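Local coordinates for protein endoglucanase (Ruminococcus champanellensis, PDB 6WQP) that probably hydrolyses beta-1,4-glycosidic bonds of cellulose, as a family 5 glycoside hydrolase with a TIM-barrel fold, at residues Y243-F248 with S264-T269; P42-A47 with I81-S86. All coordinates share one frame; numbering follows the deposited sequence.

Contact 1 (Y243-F248 with S264-T269); sequences YSPYNF and SQLQWT
P245 and L266 mark the closest approach of the two backbones, their CA atoms 6.1 Å apart. S244 and P245 are joined by a cis peptide bond, and P245 is the N-cap of the short helix 246-249; S264-T269 is a central piece of helix 260-278. No hydrogen bond crosses; side chains of the helix pack on both backbone and side-chain atoms of S244 and P245. Q265 approaches from the helix with CG anti to the backbone N (chi1 161°) and an extended chain, which carries its amide across P245. The proline CB lies over the flat of that amide, 3.4 Å from Q265 OE1 and 3.5 Å from Q265 NE2. L266 reaches in with one methyl: CD1 sits 3.4 Å from S244 O and 4.2 Å from P245 CD, an oblique apolar contact of leucine branch and proline ring. One turn after Q265, T269 turns its methyl outward, CG2 lying 3.7 Å from S244 OG and also touching S244 CB. Its hydroxyl is turned back to its own helix, where OG1 donates a hydrogen bond to Q265 O (2.9 Å) from above the carbonyl plane, 41° out of it. The backbone N of T269 donates to the same oxygen, which thus has two donors; the hydroxyl bond fixes the side-chain rotation (OG1 anti to the carbonyl carbon, chi1 -64°) and keeps CG2 turned to S244. An alanine here would remove both branches and is likely to open a gap beside S244 and cost the Q265 carbonyl its second donor. S244 OG has its polar partner in S242 OG, and S244 O accepts from W303 NE1. Helix 297-313 also packs here, W303 meeting P245 and Y307 meeting L266, so the contact ties the loop after barrel strand 236-241 to outer helices 260-278 and 297-313.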
loop_
_atom_site.group_PDB
_atom_site.type_symbol
_atom_site.label_atom_id
_atom_site.label_comp_id
_atom_site.label_asym_id
_atom_site.label_seq_id
_atom_site.Cartn_x
_atom_site.Cartn_y
_atom_site.Cartn_z
ATOM N N TYR A 243 -9.148 6.029 4.615
ATOM C CA TYR A 243 -10.504 5.482 4.569
ATOM C C TYR A 243 -11.448 6.511 5.191
ATOM O O TYR A 243 -11.916 6.384 6.325
ATOM C CB TYR A 243 -10.572 4.144 5.296
ATOM C CG TYR A 243 -9.695 3.039 4.734
ATOM C CD1 TYR A 243 -8.352 2.940 5.083
ATOM C CD2 TYR A 243 -10.220 2.074 3.890
ATOM C CE1 TYR A 243 -7.553 1.921 4.584
ATOM C CE2 TYR A 243 -9.432 1.048 3.390
ATOM C CZ TYR A 243 -8.101 0.977 3.741
ATOM O OH TYR A 243 -7.302 -0.036 3.252
ATOM N N SER A 244 -11.743 7.557 4.413
ATOM C CA SER A 244 -12.453 8.719 4.906
ATOM C C SER A 244 -13.715 8.969 4.086
ATOM O O SER A 244 -13.750 8.677 2.886
ATOM C CB SER A 244 -11.548 9.958 4.848
ATOM O OG SER A 244 -10.233 9.626 5.254
ATOM N N PRO A 245 -14.779 9.497 4.713
ATOM C CA PRO A 245 -14.821 9.855 6.139
ATOM C C PRO A 245 -14.973 8.625 7.035
ATOM O O PRO A 245 -15.701 7.687 6.713
ATOM C CB PRO A 245 -16.030 10.786 6.235
ATOM C CG PRO A 245 -16.927 10.352 5.122
ATOM C CD PRO A 245 -16.059 9.769 4.030
ATOM N N TYR A 246 -14.261 8.666 8.161
ATOM C CA TYR A 246 -14.044 7.484 8.988
ATOM C C TYR A 246 -15.345 6.797 9.379
ATOM O O TYR A 246 -15.456 5.567 9.317
ATOM C CB TYR A 246 -13.287 7.886 10.248
ATOM C CG TYR A 246 -13.263 6.814 11.310
ATOM C CD1 TYR A 246 -12.338 5.788 11.254
ATOM C CD2 TYR A 246 -14.165 6.831 12.370
ATOM C CE1 TYR A 246 -12.305 4.808 12.217
ATOM C CE2 TYR A 246 -14.135 5.856 13.343
ATOM C CZ TYR A 246 -13.206 4.843 13.263
ATOM O OH TYR A 246 -13.172 3.857 14.222
ATOM N N ASN A 247 -16.320 7.567 9.853
ATOM C CA ASN A 247 -17.512 6.941 10.408
ATOM C C ASN A 247 -18.285 6.196 9.336
ATOM O O ASN A 247 -18.926 5.181 9.623
ATOM C CB ASN A 247 -18.411 7.979 11.067
ATOM C CG ASN A 247 -19.433 7.344 11.978
ATOM O OD1 ASN A 247 -19.101 6.462 12.770
ATOM N ND2 ASN A 247 -20.683 7.770 11.862
ATOM N N PHE A 248 -18.234 6.686 8.106
ATOM C CA PHE A 248 -18.949 6.062 7.001
ATOM C C PHE A 248 -18.124 4.981 6.324
ATOM O O PHE A 248 -18.662 3.923 5.980
ATOM C CB PHE A 248 -19.336 7.133 5.983
ATOM C CG PHE A 248 -19.861 6.589 4.686
ATOM C CD1 PHE A 248 -21.194 6.259 4.556
ATOM C CD2 PHE A 248 -19.023 6.450 3.589
ATOM C CE1 PHE A 248 -21.695 5.776 3.359
ATOM C CE2 PHE A 248 -19.511 5.973 2.389
ATOM C CZ PHE A 248 -20.848 5.635 2.273
ATOM N N SER A 264 -18.244 17.811 2.569
ATOM C CA SER A 264 -17.383 18.880 3.066
ATOM C C SER A 264 -16.209 18.321 3.863
ATOM O O SER A 264 -15.070 18.769 3.686
ATOM C CB SER A 264 -18.189 19.856 3.919
ATOM O OG SER A 264 -17.334 20.830 4.505
ATOM N N GLN A 265 -16.459 17.343 4.746
ATOM C CA GLN A 265 -15.365 16.745 5.512
ATOM C C GLN A 265 -14.341 16.099 4.595
ATOM O O GLN A 265 -13.130 16.196 4.829
ATOM C CB GLN A 265 -15.896 15.703 6.504
ATOM C CG GLN A 265 -14.807 14.724 6.992
ATOM C CD GLN A 265 -15.333 13.652 7.954
ATOM O OE1 GLN A 265 -16.535 13.499 8.141
ATOM N NE2 GLN A 265 -14.418 12.912 8.576
ATOM N N LEU A 266 -14.813 15.366 3.588
ATOM C CA LEU A 266 -13.913 14.780 2.607
ATOM C C LEU A 266 -13.089 15.850 1.905
ATOM O O LEU A 266 -11.898 15.652 1.641
ATOM C CB LEU A 266 -14.730 13.966 1.603
ATOM C CG LEU A 266 -14.031 12.855 0.837
ATOM C CD1 LEU A 266 -13.300 11.889 1.738
ATOM C CD2 LEU A 266 -15.086 12.117 0.009
ATOM N N GLN A 267 -13.694 17.008 1.616
ATOM C CA GLN A 267 -12.939 18.079 0.973
ATOM C C GLN A 267 -11.780 18.527 1.853
ATOM O O GLN A 267 -10.655 18.700 1.377
ATOM C CB GLN A 267 -13.850 19.266 0.657
ATOM C CG GLN A 267 -13.075 20.504 0.219
ATOM C CD GLN A 267 -12.199 20.244 -0.991
ATOM O OE1 GLN A 267 -11.032 20.626 -1.020
ATOM N NE2 GLN A 267 -12.761 19.583 -1.993
ATOM N N TRP A 268 -12.043 18.735 3.141
ATOM C CA TRP A 268 -10.981 19.146 4.052
ATOM C C TRP A 268 -9.927 18.056 4.203
ATOM O O TRP A 268 -8.733 18.351 4.264
ATOM C CB TRP A 268 -11.571 19.521 5.412
ATOM C CG TRP A 268 -12.314 20.816 5.383
ATOM C CD1 TRP A 268 -13.663 20.993 5.488
ATOM C CD2 TRP A 268 -11.748 22.122 5.218
ATOM N NE1 TRP A 268 -13.970 22.331 5.409
ATOM C CE2 TRP A 268 -12.814 23.044 5.242
ATOM C CE3 TRP A 268 -10.445 22.603 5.057
ATOM C CZ2 TRP A 268 -12.618 24.417 5.110
ATOM C CZ3 TRP A 268 -10.253 23.967 4.925
ATOM C CH2 TRP A 268 -11.331 24.858 4.954
ATOM N N THR A 269 -10.346 16.795 4.251
ATOM C CA THR A 269 -9.413 15.704 4.530
ATOM C C THR A 269 -8.406 15.533 3.396
ATOM O O THR A 269 -7.194 15.463 3.635
ATOM C CB THR A 269 -10.193 14.403 4.765
ATOM O OG1 THR A 269 -11.004 14.527 5.940
ATOM C CG2 THR A 269 -9.243 13.225 4.913
#

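Contact 2 (P42-A47 with I81-S86); sequences PNPTPA and IDHTGS. With NA (sodium ion), chain F.
In this (beta/alpha)8 barrel, two loops on the C-terminal side of the strands meet where P44 rests on D82 and H83. P44 lies in the connection after strand 26-29, just ahead of helix 46-50, and D82 and H83 lie in the loop between strand 73-76 and helix 94-108. The P44 ring does the touching: CG is 3.7 Å from D82 CB and 4.0 Å from H83 CE1, crossing both side chains at about a right angle, while CD stands 3.7 Å from D82 O. In D82, CB meets the proline, while CG, anti to the carbonyl carbon (chi1 -64°), carries the carboxylate to hydrogen bonds with T37 N and T38 OG1. The imidazole of H83 stacks on W96 of helix 94-108. With no direct hydrogen bond between the segments, water supplies the polar links, and both bridges converge on P44 O. One water donates to P44 O at 2.6 Å and to D82 O at 2.8 Å. Another donates to P44 O and shares a hydrogen bond of 2.8 Å with H83 ND1, so P44 O accepts from two waters. Beside D82 the same loop holds a sodium ion through two backbone carbonyls, I81 O at 2.5 Å and T84 O, and four waters complete six oxygen ligands. One of these waters also donates a weak hydrogen bond to D82 O, the oxygen that P44 CD touches.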
loop_
_atom_site.group_PDB
_atom_site.type_symbol
_atom_site.label_atom_id
_atom_site.label_comp_id
_atom_site.label_asym_id
_atom_site.label_seq_id
_atom_site.Cartn_x
_atom_site.Cartn_y
_atom_site.Cartn_z
ATOM N N PRO A 42 3.510 -22.017 11.657
ATOM C CA PRO A 42 4.860 -21.591 11.283
ATOM C C PRO A 42 5.240 -22.235 9.962
ATOM O O PRO A 42 4.759 -23.319 9.618
ATOM C CB PRO A 42 5.728 -22.114 12.436
ATOM C CG PRO A 42 5.042 -23.357 12.845
ATOM C CD PRO A 42 3.544 -23.099 12.664
ATOM N N ASN A 43 6.088 -21.551 9.214
ATOM C CA ASN A 43 6.642 -22.076 7.976
ATOM C C ASN A 43 5.548 -22.500 6.994
ATOM O O ASN A 43 5.564 -23.614 6.487
ATOM C CB ASN A 43 7.574 -23.239 8.288
ATOM C CG ASN A 43 8.770 -22.804 9.120
ATOM O OD1 ASN A 43 9.372 -21.771 8.855
ATOM N ND2 ASN A 43 9.101 -23.586 10.144
ATOM N N PRO A 44 4.580 -21.621 6.715
ATOM C CA PRO A 44 3.627 -21.912 5.638
ATOM C C PRO A 44 4.357 -21.979 4.305
ATOM O O PRO A 44 5.345 -21.271 4.081
ATOM C CB PRO A 44 2.652 -20.727 5.687
ATOM C CG PRO A 44 3.474 -19.600 6.308
ATOM C CD PRO A 44 4.343 -20.301 7.329
ATOM N N THR A 45 3.878 -22.850 3.419
ATOM C CA THR A 45 4.292 -22.788 2.025
ATOM C C THR A 45 3.609 -21.589 1.377
ATOM O O THR A 45 2.679 -21.011 1.941
ATOM C CB THR A 45 3.936 -24.077 1.296
ATOM O OG1 THR A 45 2.535 -24.102 1.031
ATOM C CG2 THR A 45 4.333 -25.289 2.128
ATOM N N PRO A 46 4.062 -21.167 0.196
ATOM C CA PRO A 46 3.413 -19.995 -0.419
ATOM C C PRO A 46 1.907 -20.139 -0.555
ATOM O O PRO A 46 1.172 -19.194 -0.232
ATOM C CB PRO A 46 4.122 -19.875 -1.771
ATOM C CG PRO A 46 5.484 -20.468 -1.524
ATOM C CD PRO A 46 5.222 -21.629 -0.589
ATOM N N ALA A 47 1.411 -21.299 -0.996
ATOM C CA ALA A 47 -0.033 -21.440 -1.167
ATOM C C ALA A 47 -0.768 -21.350 0.166
ATOM O O ALA A 47 -1.854 -20.769 0.246
ATOM C CB ALA A 47 -0.357 -22.767 -1.865
ATOM N N ILE A 81 7.075 -11.942 6.896
ATOM C CA ILE A 81 7.551 -12.423 8.191
ATOM C C ILE A 81 7.499 -13.948 8.279
ATOM O O ILE A 81 8.433 -14.584 8.776
ATOM C CB ILE A 81 6.749 -11.771 9.328
ATOM C CG1 ILE A 81 7.199 -12.336 10.675
ATOM C CG2 ILE A 81 5.251 -11.992 9.130
ATOM C CD1 ILE A 81 6.703 -11.540 11.855
ATOM N N ASP A 82 6.397 -14.558 7.824
ATOM C CA ASP A 82 6.262 -16.013 7.936
ATOM C C ASP A 82 7.157 -16.763 6.960
ATOM O O ASP A 82 7.226 -18.000 7.036
ATOM C CB ASP A 82 4.801 -16.424 7.724
ATOM C CG ASP A 82 3.875 -15.874 8.792
ATOM O OD1 ASP A 82 4.252 -15.870 9.977
ATOM O OD2 ASP A 82 2.758 -15.446 8.432
ATOM N N HIS A 83 7.856 -16.047 6.081
ATOM C CA HIS A 83 8.732 -16.605 5.053
ATOM C C HIS A 83 10.178 -16.153 5.224
ATOM O O HIS A 83 11.004 -16.358 4.318
ATOM C CB HIS A 83 8.201 -16.200 3.673
ATOM C CG HIS A 83 6.717 -16.342 3.548
ATOM N ND1 HIS A 83 6.106 -17.553 3.301
ATOM C CD2 HIS A 83 5.720 -15.434 3.645
ATOM C CE1 HIS A 83 4.799 -17.383 3.240
ATOM N NE2 HIS A 83 4.538 -16.107 3.449
ATOM N N THR A 84 10.502 -15.549 6.364
ATOM C CA THR A 84 11.822 -15.006 6.649
ATOM C C THR A 84 12.488 -15.875 7.707
ATOM O O THR A 84 11.889 -16.150 8.750
ATOM C CB THR A 84 11.727 -13.569 7.154
ATOM O OG1 THR A 84 11.091 -12.745 6.173
ATOM C CG2 THR A 84 13.110 -13.007 7.472
ATOM N N GLY A 85 13.733 -16.264 7.459
ATOM C CA GLY A 85 14.450 -17.138 8.362
ATOM C C GLY A 85 14.989 -16.438 9.600
ATOM O O GLY A 85 14.829 -15.232 9.810
ATOM N N SER A 86 15.649 -17.235 10.427
ATOM C CA SER A 86 16.180 -16.761 11.692
ATOM C C SER A 86 17.199 -15.644 11.492
ATOM O O SER A 86 17.866 -15.552 10.460
ATOM C CB SER A 86 16.871 -17.913 12.422
ATOM O OG SER A 86 17.929 -18.408 11.614
HETATM NA NA NA F . 9.870 -15.893 10.306
HETATM O O HOH W 1 6.935 -19.793 1.907
HETATM O O HOH W 2 7.364 -20.350 5.487
HETATM O O HOH W 3 8.939 -18.111 9.359
HETATM O O HOH W 4 11.798 -17.020 11.645
HETATM O O HOH W 5 8.456 -16.440 11.982
HETATM O O HOH W 6 10.814 -13.997 11.087
#

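In the fold
The two contacts lie on opposite sides of the chain's centre, about 38 Å apart between centres and about 18 Å at their nearest atoms, and share no helix or strand. Neither is deep core: both are partly buried and mix buried with exposed residues. Contact 1 joins the loop after the sixth barrel strand to the outer helix that follows it, whereas contact 2 joins the loops after the first and second strands. Each centres on a proline without a direct hydrogen bond across. They differ in what surrounds that proline: in contact 1 methyls and an amide of a helix pack against the loop, while contact 2 adds bridging waters to the packing of the proline ring, beside a sodium ion.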